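Local coordinates for tetratricopeptide TPR_2 repeat protein (Thermobaculum terrenum, PDB 5DJS) that is a tetratricopeptide-repeat protein with a glycosyltransferase-family-41 region of GT-B type, and holds uridine-5'-diphosphate in a pocket of that region, at residues L404-D415 against E427-T437; G329-L339 against L357-G368. The protein carries 1 engineered substitution. All coordinates share one frame; numbering follows the deposited sequence.

Contact 1. Residues L404-D415 against E427-T437; sequences LATYNDIDVALD and EALWMGVPVVT. With UDP (uridine-5'-diphosphate), chain E.
Tyr-407 lays one face of its ring on the last turn of helix 423-430. Ala-428 CA sits over that face in a CH-pi contact, 3.7 Å from the ring centroid and 17° off the normal, while the methyl of Ala-428 lies against Tyr-407 CE1. At the root of the ring, Tyr-407 CB meets Met-431 CB at 3.6 Å, the two side chains crossing at about a right angle. Met-431 then bends round so that CG and CE both approach Leu-404 O. Gly-432, with positive phi, ends the helix in a Schellman motif. Val-433 divides its branches: with CG1 anti to the backbone N (chi1 -179°), that methyl lies against the backbone N of Ala-413, and CG2 packs beside Tyr-407 CD1 at 3.9 Å. Beyond it the parallel strands of this beta-alpha-beta unit pair, Ala-413 N bonding to Pro-434 O (2.8 Å) and Val-436 N to Ala-413 O (2.9 Å). Leu-404 CD1 rests on Glu-427 CB and CG, 3.6 Å from each. Beyond CG, the Glu-427 carboxylate faces both ribose hydroxyls of uridine-5'-diphosphate and forms a salt bridge with Arg-400. Apolar contacts thus line the stem of Glu-427, while ribose and Arg-400 probably steady its carboxylate.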
loop_
_atom_site.group_PDB
_atom_site.type_symbol
_atom_site.label_atom_id
_atom_site.label_comp_id
_atom_site.label_asym_id
_atom_site.label_seq_id
_atom_site.Cartn_x
_atom_site.Cartn_y
_atom_site.Cartn_z
ATOM N N LEU A 404 -10.183 1.628 14.783
ATOM C CA LEU A 404 -9.420 2.320 15.828
ATOM C C LEU A 404 -9.941 1.991 17.247
ATOM O O LEU A 404 -9.161 1.695 18.160
ATOM C CB LEU A 404 -9.446 3.842 15.591
ATOM C CG LEU A 404 -8.328 4.595 14.842
ATOM C CD1 LEU A 404 -7.266 3.706 14.225
ATOM C CD2 LEU A 404 -8.921 5.532 13.797
ATOM N N ALA A 405 -11.262 2.023 17.409
ATOM C CA ALA A 405 -11.904 1.747 18.696
ATOM C C ALA A 405 -11.622 0.333 19.221
ATOM O O ALA A 405 -11.518 0.164 20.432
ATOM C CB ALA A 405 -13.412 2.000 18.615
ATOM N N THR A 406 -11.474 -0.665 18.335
ATOM C CA THR A 406 -11.184 -2.057 18.766
ATOM C C THR A 406 -9.745 -2.269 19.248
ATOM O O THR A 406 -9.425 -3.344 19.735
ATOM C CB THR A 406 -11.488 -3.136 17.683
ATOM O OG1 THR A 406 -10.609 -2.972 16.565
ATOM C CG2 THR A 406 -12.947 -3.092 17.225
ATOM N N TYR A 407 -8.870 -1.278 19.090
ATOM C CA TYR A 407 -7.560 -1.319 19.761
ATOM C C TYR A 407 -7.661 -1.226 21.290
ATOM O O TYR A 407 -6.759 -1.690 21.997
ATOM C CB TYR A 407 -6.627 -0.220 19.248
ATOM C CG TYR A 407 -5.862 -0.595 18.004
ATOM C CD1 TYR A 407 -4.792 -1.487 18.066
ATOM C CD2 TYR A 407 -6.190 -0.042 16.760
ATOM C CE1 TYR A 407 -4.073 -1.820 16.931
ATOM C CE2 TYR A 407 -5.477 -0.379 15.614
ATOM C CZ TYR A 407 -4.417 -1.264 15.711
ATOM O OH TYR A 407 -3.714 -1.596 14.590
ATOM N N ASN A 408 -8.747 -0.630 21.787
ATOM C CA ASN A 408 -9.030 -0.595 23.230
ATOM C C ASN A 408 -9.107 -1.979 23.862
ATOM O O ASN A 408 -8.752 -2.131 25.036
ATOM C CB ASN A 408 -10.334 0.158 23.522
ATOM C CG ASN A 408 -10.183 1.666 23.393
ATOM O OD1 ASN A 408 -9.122 2.217 23.676
ATOM N ND2 ASN A 408 -11.260 2.342 22.998
ATOM N N ASP A 409 -9.560 -2.968 23.081
ATOM C CA ASP A 409 -9.610 -4.369 23.509
ATOM C C ASP A 409 -8.334 -5.177 23.215
ATOM O O ASP A 409 -8.339 -6.394 23.405
ATOM C CB ASP A 409 -10.826 -5.052 22.872
ATOM C CG ASP A 409 -12.140 -4.302 23.144
ATOM O OD1 ASP A 409 -12.238 -3.583 24.165
ATOM O OD2 ASP A 409 -13.079 -4.431 22.332
ATOM N N ILE A 410 -7.252 -4.510 22.792
ATOM C CA ILE A 410 -5.971 -5.159 22.463
ATOM C C ILE A 410 -4.891 -4.660 23.411
ATOM O O ILE A 410 -4.738 -3.458 23.604
ATOM C CB ILE A 410 -5.504 -4.826 21.019
ATOM C CG1 ILE A 410 -6.578 -5.188 19.985
ATOM C CG2 ILE A 410 -4.184 -5.526 20.665
ATOM C CD1 ILE A 410 -6.919 -6.661 19.892
ATOM N N ASP A 411 -4.110 -5.585 23.953
ATOM C CA ASP A 411 -3.021 -5.246 24.877
ATOM C C ASP A 411 -1.715 -4.953 24.140
ATOM O O ASP A 411 -0.992 -4.021 24.493
ATOM C CB ASP A 411 -2.796 -6.387 25.875
ATOM C CG ASP A 411 -4.053 -6.743 26.637
ATOM O OD1 ASP A 411 -4.584 -5.851 27.329
ATOM O OD2 ASP A 411 -4.518 -7.901 26.533
ATOM N N VAL A 412 -1.411 -5.779 23.141
ATOM C CA VAL A 412 -0.177 -5.693 22.357
ATOM C C VAL A 412 -0.497 -5.933 20.881
ATOM O O VAL A 412 -1.257 -6.851 20.556
ATOM C CB VAL A 412 0.830 -6.773 22.807
ATOM C CG1 VAL A 412 2.080 -6.779 21.927
ATOM C CG2 VAL A 412 1.191 -6.591 24.278
ATOM N N ALA A 413 0.096 -5.128 19.997
ATOM C CA ALA A 413 -0.023 -5.338 18.548
ATOM C C ALA A 413 1.211 -6.036 18.000
ATOM O O ALA A 413 2.334 -5.749 18.418
ATOM C CB ALA A 413 -0.226 -4.023 17.842
ATOM N N LEU A 414 0.996 -6.960 17.070
ATOM C CA LEU A 414 2.087 -7.698 16.423
ATOM C C LEU A 414 2.174 -7.287 14.965
ATOM O O LEU A 414 1.159 -7.259 14.270
ATOM C CB LEU A 414 1.846 -9.205 16.526
ATOM C CG LEU A 414 1.745 -9.772 17.942
ATOM C CD1 LEU A 414 1.332 -11.235 17.905
ATOM C CD2 LEU A 414 3.057 -9.614 18.689
ATOM N N ASP A 415 3.382 -6.969 14.513
ATOM C CA ASP A 415 3.617 -6.523 13.131
ATOM C C ASP A 415 4.048 -7.697 12.269
ATOM O O ASP A 415 4.637 -8.654 12.767
ATOM C CB ASP A 415 4.701 -5.449 13.119
ATOM C CG ASP A 415 5.021 -4.924 11.729
ATOM O OD1 ASP A 415 4.070 -4.664 10.962
ATOM O OD2 ASP A 415 6.232 -4.778 11.407
ATOM N N GLU A 427 -1.621 3.482 13.620
ATOM C CA GLU A 427 -2.953 3.484 14.214
ATOM C C GLU A 427 -2.972 2.880 15.612
ATOM O O GLU A 427 -3.685 3.372 16.484
ATOM C CB GLU A 427 -3.948 2.745 13.315
ATOM C CG GLU A 427 -4.370 3.551 12.093
ATOM C CD GLU A 427 -5.194 2.758 11.106
ATOM O OE1 GLU A 427 -5.196 1.501 11.158
ATOM O OE2 GLU A 427 -5.845 3.409 10.268
ATOM N N ALA A 428 -2.201 1.812 15.813
ATOM C CA ALA A 428 -2.083 1.165 17.120
ATOM C C ALA A 428 -1.511 2.139 18.143
ATOM O O ALA A 428 -2.121 2.373 19.191
ATOM C CB ALA A 428 -1.213 -0.087 17.032
ATOM N N LEU A 429 -0.361 2.724 17.817
ATOM C CA LEU A 429 0.274 3.711 18.694
ATOM C C LEU A 429 -0.675 4.868 19.041
ATOM O O LEU A 429 -0.759 5.256 20.201
ATOM C CB LEU A 429 1.575 4.260 18.086
ATOM C CG LEU A 429 2.726 3.303 17.722
ATOM C CD1 LEU A 429 4.023 4.079 17.556
ATOM C CD2 LEU A 429 2.924 2.182 18.727
ATOM N N TRP A 430 -1.412 5.384 18.058
ATOM C CA TRP A 430 -2.435 6.423 18.313
ATOM C C TRP A 430 -3.444 6.044 19.413
ATOM O O TRP A 430 -3.951 6.928 20.120
ATOM C CB TRP A 430 -3.227 6.772 17.037
ATOM C CG TRP A 430 -2.505 7.608 15.998
ATOM C CD1 TRP A 430 -1.406 8.410 16.182
ATOM C CD2 TRP A 430 -2.876 7.749 14.621
ATOM N NE1 TRP A 430 -1.061 9.016 14.999
ATOM C CE2 TRP A 430 -1.947 8.629 14.024
ATOM C CE3 TRP A 430 -3.894 7.200 13.827
ATOM C CZ2 TRP A 430 -2.008 8.975 12.665
ATOM C CZ3 TRP A 430 -3.961 7.554 12.475
ATOM C CH2 TRP A 430 -3.024 8.432 11.912
ATOM N N MET A 431 -3.737 4.742 19.530
ATOM C CA MET A 431 -4.622 4.191 20.571
ATOM C C MET A 431 -3.886 3.623 21.807
ATOM O O MET A 431 -4.453 2.836 22.576
ATOM C CB MET A 431 -5.514 3.111 19.945
ATOM C CG MET A 431 -6.370 3.604 18.789
ATOM S SD MET A 431 -7.407 5.020 19.204
ATOM C CE MET A 431 -8.481 4.344 20.471
ATOM N N GLY A 432 -2.636 4.031 22.007
ATOM C CA GLY A 432 -1.871 3.611 23.167
ATOM C C GLY A 432 -1.584 2.128 23.272
ATOM O O GLY A 432 -1.425 1.621 24.383
ATOM N N VAL A 433 -1.507 1.446 22.125
ATOM C CA VAL A 433 -1.168 0.030 22.062
ATOM C C VAL A 433 0.261 -0.077 21.523
ATOM O O VAL A 433 0.547 0.463 20.453
ATOM C CB VAL A 433 -2.145 -0.742 21.145
ATOM C CG1 VAL A 433 -1.799 -2.231 21.088
ATOM C CG2 VAL A 433 -3.576 -0.573 21.631
ATOM N N PRO A 434 1.160 -0.773 22.251
ATOM C CA PRO A 434 2.497 -1.001 21.709
ATOM C C PRO A 434 2.494 -2.019 20.559
ATOM O O PRO A 434 1.571 -2.845 20.454
ATOM C CB PRO A 434 3.297 -1.539 22.909
ATOM C CG PRO A 434 2.309 -1.903 23.957
ATOM C CD PRO A 434 0.939 -1.509 23.506
ATOM N N VAL A 435 3.531 -1.948 19.719
ATOM C CA VAL A 435 3.666 -2.777 18.523
ATOM C C VAL A 435 5.022 -3.464 18.554
ATOM O O VAL A 435 6.043 -2.784 18.668
ATOM C CB VAL A 435 3.573 -1.919 17.242
ATOM C CG1 VAL A 435 3.671 -2.781 15.988
ATOM C CG2 VAL A 435 2.277 -1.115 17.217
ATOM N N VAL A 436 5.034 -4.795 18.440
ATOM C CA VAL A 436 6.277 -5.562 18.321
ATOM C C VAL A 436 6.543 -5.812 16.829
ATOM O O VAL A 436 5.613 -6.117 16.080
ATOM C CB VAL A 436 6.190 -6.910 19.062
ATOM C CG1 VAL A 436 7.554 -7.599 19.110
ATOM C CG2 VAL A 436 5.646 -6.717 20.482
ATOM N N THR A 437 7.802 -5.659 16.404
ATOM C CA THR A 437 8.206 -5.813 14.998
ATOM C C THR A 437 9.549 -6.499 14.882
ATOM O O THR A 437 10.321 -6.522 15.841
ATOM C CB THR A 437 8.367 -4.459 14.272
ATOM O OG1 THR A 437 9.543 -3.779 14.736
ATOM C CG2 THR A 437 7.195 -3.562 14.524
HETATM N N1 UDP E . -8.702 -0.515 7.452
HETATM C C2 UDP E . -10.115 -0.491 7.640
HETATM N N3 UDP E . -10.769 -1.625 7.955
HETATM C C4 UDP E . -10.111 -2.787 8.101
HETATM C C5 UDP E . -8.734 -2.850 7.931
HETATM C C6 UDP E . -8.045 -1.689 7.603
HETATM O O2 UDP E . -10.774 0.569 7.516
HETATM O O4 UDP E . -10.730 -3.821 8.391
HETATM C "C1'" UDP E . -7.975 0.727 7.111
HETATM C "C2'" UDP E . -7.030 1.080 8.244
HETATM O "O2'" UDP E . -7.164 2.484 8.479
HETATM C "C3'" UDP E . -5.657 0.642 7.746
HETATM C "C4'" UDP E . -5.766 0.643 6.221
HETATM O "O4'" UDP E . -7.170 0.613 5.925
HETATM O "O3'" UDP E . -4.612 1.497 8.190
HETATM C "C5'" UDP E . -5.099 -0.528 5.498
HETATM O "O5'" UDP E . -3.903 -0.979 6.132
HETATM P PA UDP E . -3.256 -2.399 5.693
HETATM O O1A UDP E . -2.923 -2.295 4.224
HETATM O O2A UDP E . -4.186 -3.482 6.189
HETATM O O3A UDP E . -1.878 -2.578 6.526
HETATM P PB UDP E . -0.665 -1.509 6.537
HETATM O O1B UDP E . -1.285 -0.169 6.801
HETATM O O2B UDP E . 0.172 -1.950 7.692
HETATM O O3B UDP E . -0.001 -1.661 5.189
#

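Contact 2. Residues G329-L339 against L357-G368; sequences GFPVFGCFNRL and LPRARLRLIATG. With UDP (uridine-5'-diphosphate), chain E.
Strands 332-335 and 361-365 run side by side in parallel, their axes 4.5 Å apart at closest approach and 25° from exact alignment. Backbone bonds alternate between them: Arg-361 N gives to Pro-331 O, Phe-333 N to Arg-361 O (2.8 Å), Arg-363 N to Phe-333 O (2.8 Å) and Cys-335 N to Arg-363 O. The strands belong to a beta-alpha-beta unit whose helix, 344-356, packs on the face carrying Phe-333, Cys-335, Leu-362 and Leu-364. On that face the Phe-333 ring turns its edge to Leu-357: Leu-357 CD1 lies near the ring plane, 3.8 Å from Phe-333 CE2, and Phe-333 CB touches Leu-362 CD1. Val-332 and Arg-363 share the other face, where Val-332 CG1 meets the edge of the guanidinium.

Near the C-terminal ends of the strands, Phe-336 and Ile-365 lie side by side, pointing the same way. With CG beside its own backbone N (chi1 -55°), the Phe-336 ring leans over Ile-365, whose CD1 sits over the face, offset toward the rim, 3.6 Å from the centroid. Just beyond, Arg-338 NE donates to uridine-5'-diphosphate O1A at 3.0 Å, the oxygen lying in the guanidinium plane; a weak bond from Arg-338 N reaches O2A. Arg-338 NH1 is hydrogen-bonded to the hydroxyl of Tyr-123. The arginine charge would probably offset that of the diphosphate, while the uracil end, at O4, meets the apolar Ile-365 CG2.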
loop_
_atom_site.group_PDB
_atom_site.type_symbol
_atom_site.label_atom_id
_atom_site.label_comp_id
_atom_site.label_asym_id
_atom_site.label_seq_id
_atom_site.Cartn_x
_atom_site.Cartn_y
_atom_site.Cartn_z
ATOM N N GLY A 329 -9.478 -13.914 27.717
ATOM C CA GLY A 329 -8.204 -14.170 28.392
ATOM C C GLY A 329 -7.151 -13.107 28.106
ATOM O O GLY A 329 -7.097 -12.564 27.004
ATOM N N PHE A 330 -6.334 -12.801 29.112
ATOM C CA PHE A 330 -5.214 -11.864 28.994
ATOM C C PHE A 330 -3.969 -12.676 28.628
ATOM O O PHE A 330 -3.808 -13.783 29.149
ATOM C CB PHE A 330 -4.997 -11.144 30.346
ATOM C CG PHE A 330 -3.949 -10.047 30.315
ATOM C CD1 PHE A 330 -4.296 -8.734 29.970
ATOM C CD2 PHE A 330 -2.615 -10.318 30.648
ATOM C CE1 PHE A 330 -3.333 -7.728 29.940
ATOM C CE2 PHE A 330 -1.652 -9.314 30.618
ATOM C CZ PHE A 330 -2.009 -8.021 30.261
ATOM N N PRO A 331 -3.088 -12.191 27.744
ATOM C CA PRO A 331 -3.239 -10.961 26.950
ATOM C C PRO A 331 -3.912 -11.222 25.611
ATOM O O PRO A 331 -3.791 -12.320 25.071
ATOM C CB PRO A 331 -1.789 -10.535 26.705
ATOM C CG PRO A 331 -1.023 -11.816 26.721
ATOM C CD PRO A 331 -1.695 -12.672 27.755
ATOM N N VAL A 332 -4.607 -10.220 25.085
ATOM C CA VAL A 332 -5.118 -10.260 23.714
ATOM C C VAL A 332 -4.078 -9.617 22.810
ATOM O O VAL A 332 -3.858 -8.409 22.887
ATOM C CB VAL A 332 -6.464 -9.506 23.565
ATOM C CG1 VAL A 332 -6.961 -9.542 22.121
ATOM C CG2 VAL A 332 -7.517 -10.100 24.494
ATOM N N PHE A 333 -3.433 -10.430 21.976
ATOM C CA PHE A 333 -2.576 -9.939 20.887
ATOM C C PHE A 333 -3.419 -9.554 19.668
ATOM O O PHE A 333 -4.481 -10.129 19.437
ATOM C CB PHE A 333 -1.547 -10.992 20.489
ATOM C CG PHE A 333 -0.447 -11.159 21.485
ATOM C CD1 PHE A 333 0.536 -10.185 21.612
ATOM C CD2 PHE A 333 -0.380 -12.289 22.288
ATOM C CE1 PHE A 333 1.569 -10.331 22.522
ATOM C CE2 PHE A 333 0.649 -12.447 23.197
ATOM C CZ PHE A 333 1.626 -11.467 23.314
ATOM N N GLY A 334 -2.934 -8.586 18.893
ATOM C CA GLY A 334 -3.669 -8.056 17.735
ATOM C C GLY A 334 -2.790 -7.789 16.518
ATOM O O GLY A 334 -1.622 -7.401 16.658
ATOM N N CYS A 335 -3.347 -8.025 15.324
ATOM C CA CYS A 335 -2.679 -7.688 14.055
ATOM C C CYS A 335 -3.711 -7.383 12.984
ATOM O O CYS A 335 -4.324 -8.294 12.438
ATOM C CB CYS A 335 -1.764 -8.815 13.578
ATOM S SG CYS A 335 -1.010 -8.447 11.981
ATOM N N PHE A 336 -3.895 -6.097 12.684
ATOM C CA PHE A 336 -4.951 -5.661 11.773
ATOM C C PHE A 336 -4.437 -5.385 10.349
ATOM O O PHE A 336 -4.915 -4.476 9.656
ATOM C CB PHE A 336 -5.691 -4.444 12.358
ATOM C CG PHE A 336 -6.255 -4.655 13.743
ATOM C CD1 PHE A 336 -6.486 -5.936 14.278
ATOM C CD2 PHE A 336 -6.593 -3.551 14.512
ATOM C CE1 PHE A 336 -7.002 -6.091 15.556
ATOM C CE2 PHE A 336 -7.118 -3.703 15.786
ATOM C CZ PHE A 336 -7.327 -4.973 16.306
ATOM N N ASN A 337 -3.505 -6.224 9.907
ATOM C CA ASN A 337 -2.880 -6.107 8.597
ATOM C C ASN A 337 -3.545 -6.984 7.514
ATOM O O ASN A 337 -4.176 -8.009 7.812
ATOM C CB ASN A 337 -1.390 -6.446 8.718
ATOM C CG ASN A 337 -0.597 -5.329 9.356
ATOM O OD1 ASN A 337 -0.707 -4.188 8.941
ATOM N ND2 ASN A 337 0.212 -5.648 10.350
ATOM N N ARG A 338 -3.397 -6.537 6.263
ATOM C CA ARG A 338 -3.795 -7.284 5.062
ATOM C C ARG A 338 -3.310 -8.731 5.112
ATOM O O ARG A 338 -2.208 -9.009 5.614
ATOM C CB ARG A 338 -3.198 -6.634 3.798
ATOM C CG ARG A 338 -3.778 -5.275 3.438
ATOM C CD ARG A 338 -3.317 -4.772 2.069
ATOM N NE ARG A 338 -1.967 -4.167 2.063
ATOM C CZ ARG A 338 -0.902 -4.621 1.395
ATOM N NH1 ARG A 338 -0.969 -5.721 0.654
ATOM N NH2 ARG A 338 0.254 -3.971 1.466
ATOM N N LEU A 339 -4.110 -9.635 4.549
ATOM C CA LEU A 339 -3.810 -11.066 4.617
ATOM C C LEU A 339 -2.569 -11.475 3.824
ATOM O O LEU A 339 -1.907 -12.458 4.167
ATOM C CB LEU A 339 -5.028 -11.887 4.201
ATOM C CG LEU A 339 -6.265 -11.672 5.094
ATOM C CD1 LEU A 339 -7.452 -12.431 4.536
ATOM C CD2 LEU A 339 -6.026 -12.078 6.548
ATOM N N LEU A 357 2.404 -18.580 25.962
ATOM C CA LEU A 357 1.407 -17.842 26.753
ATOM C C LEU A 357 0.051 -18.501 26.514
ATOM O O LEU A 357 -0.805 -17.945 25.812
ATOM C CB LEU A 357 1.379 -16.362 26.358
ATOM C CG LEU A 357 2.669 -15.578 26.620
ATOM C CD1 LEU A 357 2.617 -14.224 25.930
ATOM C CD2 LEU A 357 2.933 -15.410 28.108
ATOM N N PRO A 358 -0.158 -19.695 27.118
ATOM C CA PRO A 358 -1.236 -20.617 26.709
ATOM C C PRO A 358 -2.684 -20.115 26.870
ATOM O O PRO A 358 -3.606 -20.765 26.361
ATOM C CB PRO A 358 -0.985 -21.854 27.578
ATOM C CG PRO A 358 -0.286 -21.325 28.782
ATOM C CD PRO A 358 0.579 -20.207 28.290
ATOM N N ARG A 359 -2.879 -18.996 27.573
ATOM C CA ARG A 359 -4.195 -18.368 27.708
ATOM C C ARG A 359 -4.413 -17.199 26.728
ATOM O O ARG A 359 -5.554 -16.751 26.538
ATOM C CB ARG A 359 -4.398 -17.898 29.159
ATOM C CG ARG A 359 -4.226 -19.003 30.202
ATOM C CD ARG A 359 -4.842 -18.648 31.551
ATOM N NE ARG A 359 -6.311 -18.516 31.487
ATOM C CZ ARG A 359 -7.028 -17.396 31.674
ATOM N NH1 ARG A 359 -6.456 -16.222 31.961
ATOM N NH2 ARG A 359 -8.358 -17.450 31.580
ATOM N N ALA A 360 -3.334 -16.715 26.102
ATOM C CA ALA A 360 -3.408 -15.553 25.199
ATOM C C ALA A 360 -4.226 -15.845 23.941
ATOM O O ALA A 360 -4.229 -16.968 23.441
ATOM C CB ALA A 360 -2.012 -15.093 24.803
ATOM N N ARG A 361 -4.900 -14.815 23.442
ATOM C CA ARG A 361 -5.722 -14.899 22.243
ATOM C C ARG A 361 -5.159 -13.940 21.206
ATOM O O ARG A 361 -4.614 -12.907 21.578
ATOM C CB ARG A 361 -7.164 -14.517 22.573
ATOM C CG ARG A 361 -7.829 -15.434 23.590
ATOM C CD ARG A 361 -9.163 -14.884 24.076
ATOM N NE ARG A 361 -10.153 -14.749 23.008
ATOM C CZ ARG A 361 -10.796 -15.764 22.411
ATOM N NH1 ARG A 361 -10.569 -17.034 22.748
ATOM N NH2 ARG A 361 -11.678 -15.507 21.445
ATOM N N LEU A 362 -5.279 -14.292 19.919
ATOM C CA LEU A 362 -4.834 -13.442 18.798
ATOM C C LEU A 362 -6.024 -12.951 17.988
ATOM O O LEU A 362 -6.895 -13.737 17.613
ATOM C CB LEU A 362 -3.881 -14.205 17.889
ATOM C CG LEU A 362 -3.325 -13.473 16.665
ATOM C CD1 LEU A 362 -2.543 -12.216 17.034
ATOM C CD2 LEU A 362 -2.437 -14.419 15.878
ATOM N N ARG A 363 -6.034 -11.651 17.703
ATOM C CA ARG A 363 -7.156 -10.970 17.062
ATOM C C ARG A 363 -6.730 -10.391 15.710
ATOM O O ARG A 363 -5.981 -9.416 15.664
ATOM C CB ARG A 363 -7.621 -9.841 17.977
ATOM C CG ARG A 363 -8.856 -9.078 17.509
ATOM C CD ARG A 363 -10.129 -9.587 18.160
ATOM N NE ARG A 363 -11.007 -8.479 18.544
ATOM C CZ ARG A 363 -11.092 -7.927 19.759
ATOM N NH1 ARG A 363 -10.358 -8.366 20.788
ATOM N NH2 ARG A 363 -11.934 -6.913 19.951
ATOM N N LEU A 364 -7.203 -10.990 14.619
ATOM C CA LEU A 364 -6.930 -10.485 13.270
ATOM C C LEU A 364 -8.168 -9.812 12.703
ATOM O O LEU A 364 -9.289 -10.298 12.887
ATOM C CB LEU A 364 -6.485 -11.609 12.336
ATOM C CG LEU A 364 -5.371 -12.527 12.822
ATOM C CD1 LEU A 364 -5.037 -13.550 11.746
ATOM C CD2 LEU A 364 -4.129 -11.736 13.204
ATOM N N ILE A 365 -7.962 -8.682 12.032
ATOM C CA ILE A 365 -9.038 -7.973 11.339
ATOM C C ILE A 365 -8.516 -7.542 9.980
ATOM O O ILE A 365 -7.550 -6.774 9.890
ATOM C CB ILE A 365 -9.514 -6.722 12.100
ATOM C CG1 ILE A 365 -10.002 -7.083 13.509
ATOM C CG2 ILE A 365 -10.645 -6.048 11.332
ATOM C CD1 ILE A 365 -10.165 -5.891 14.426
ATOM N N ALA A 366 -9.173 -8.016 8.927
ATOM C CA ALA A 366 -8.717 -7.795 7.551
ATOM C C ALA A 366 -9.812 -8.160 6.546
ATOM O O ALA A 366 -10.818 -8.793 6.891
ATOM C CB ALA A 366 -7.458 -8.602 7.271
ATOM N N THR A 367 -9.602 -7.762 5.300
ATOM C CA THR A 367 -10.546 -8.043 4.227
ATOM C C THR A 367 -10.332 -9.478 3.818
ATOM O O THR A 367 -9.186 -9.906 3.700
ATOM C CB THR A 367 -10.264 -7.167 3.006
ATOM O OG1 THR A 367 -8.895 -7.348 2.634
ATOM C CG2 THR A 367 -10.507 -5.699 3.325
ATOM N N GLY A 368 -11.424 -10.210 3.609
ATOM C CA GLY A 368 -11.360 -11.636 3.293
ATOM C C GLY A 368 -11.788 -12.521 4.441
ATOM O O GLY A 368 -12.217 -13.650 4.209
HETATM N N1 UDP E . -8.702 -0.515 7.452
HETATM C C2 UDP E . -10.115 -0.491 7.640
HETATM N N3 UDP E . -10.769 -1.625 7.955
HETATM C C4 UDP E . -10.111 -2.787 8.101
HETATM C C5 UDP E . -8.734 -2.850 7.931
HETATM C C6 UDP E . -8.045 -1.689 7.603
HETATM O O2 UDP E . -10.774 0.569 7.516
HETATM O O4 UDP E . -10.730 -3.821 8.391
HETATM C "C1'" UDP E . -7.975 0.727 7.111
HETATM C "C2'" UDP E . -7.030 1.080 8.244
HETATM O "O2'" UDP E . -7.164 2.484 8.479
HETATM C "C3'" UDP E . -5.657 0.642 7.746
HETATM C "C4'" UDP E . -5.766 0.643 6.221
HETATM O "O4'" UDP E . -7.170 0.613 5.925
HETATM O "O3'" UDP E . -4.612 1.497 8.190
HETATM C "C5'" UDP E . -5.099 -0.528 5.498
HETATM O "O5'" UDP E . -3.903 -0.979 6.132
HETATM P PA UDP E . -3.256 -2.399 5.693
HETATM O O1A UDP E . -2.923 -2.295 4.224
HETATM O O2A UDP E . -4.186 -3.482 6.189
HETATM O O3A UDP E . -1.878 -2.578 6.526
HETATM P PB UDP E . -0.665 -1.509 6.537
HETATM O O1B UDP E . -1.285 -0.169 6.801
HETATM O O2B UDP E . 0.172 -1.950 7.692
HETATM O O3B UDP E . -0.001 -1.661 5.189
#

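Contacts 1 and 2 belong to one six-stranded parallel sheet, in which strands 332-335 and 412-414 are direct neighbours: Leu-414 N lies 2.7 Å from Gly-334 O, a probable hydrogen bond. Both are largely buried, but contact 2 runs out to exposed residues, Gly-329 and Arg-359, at the end away from the ligand. Contact 2 is mainly strand against strand, with a longer backbone ladder; contact 1 adds a helix end packed through an aromatic ring and a methionine. The two meet again at uridine-5'-diphosphate with opposite charges, an acid toward the ribose from contact 1 and an arginine toward the diphosphate from contact 2.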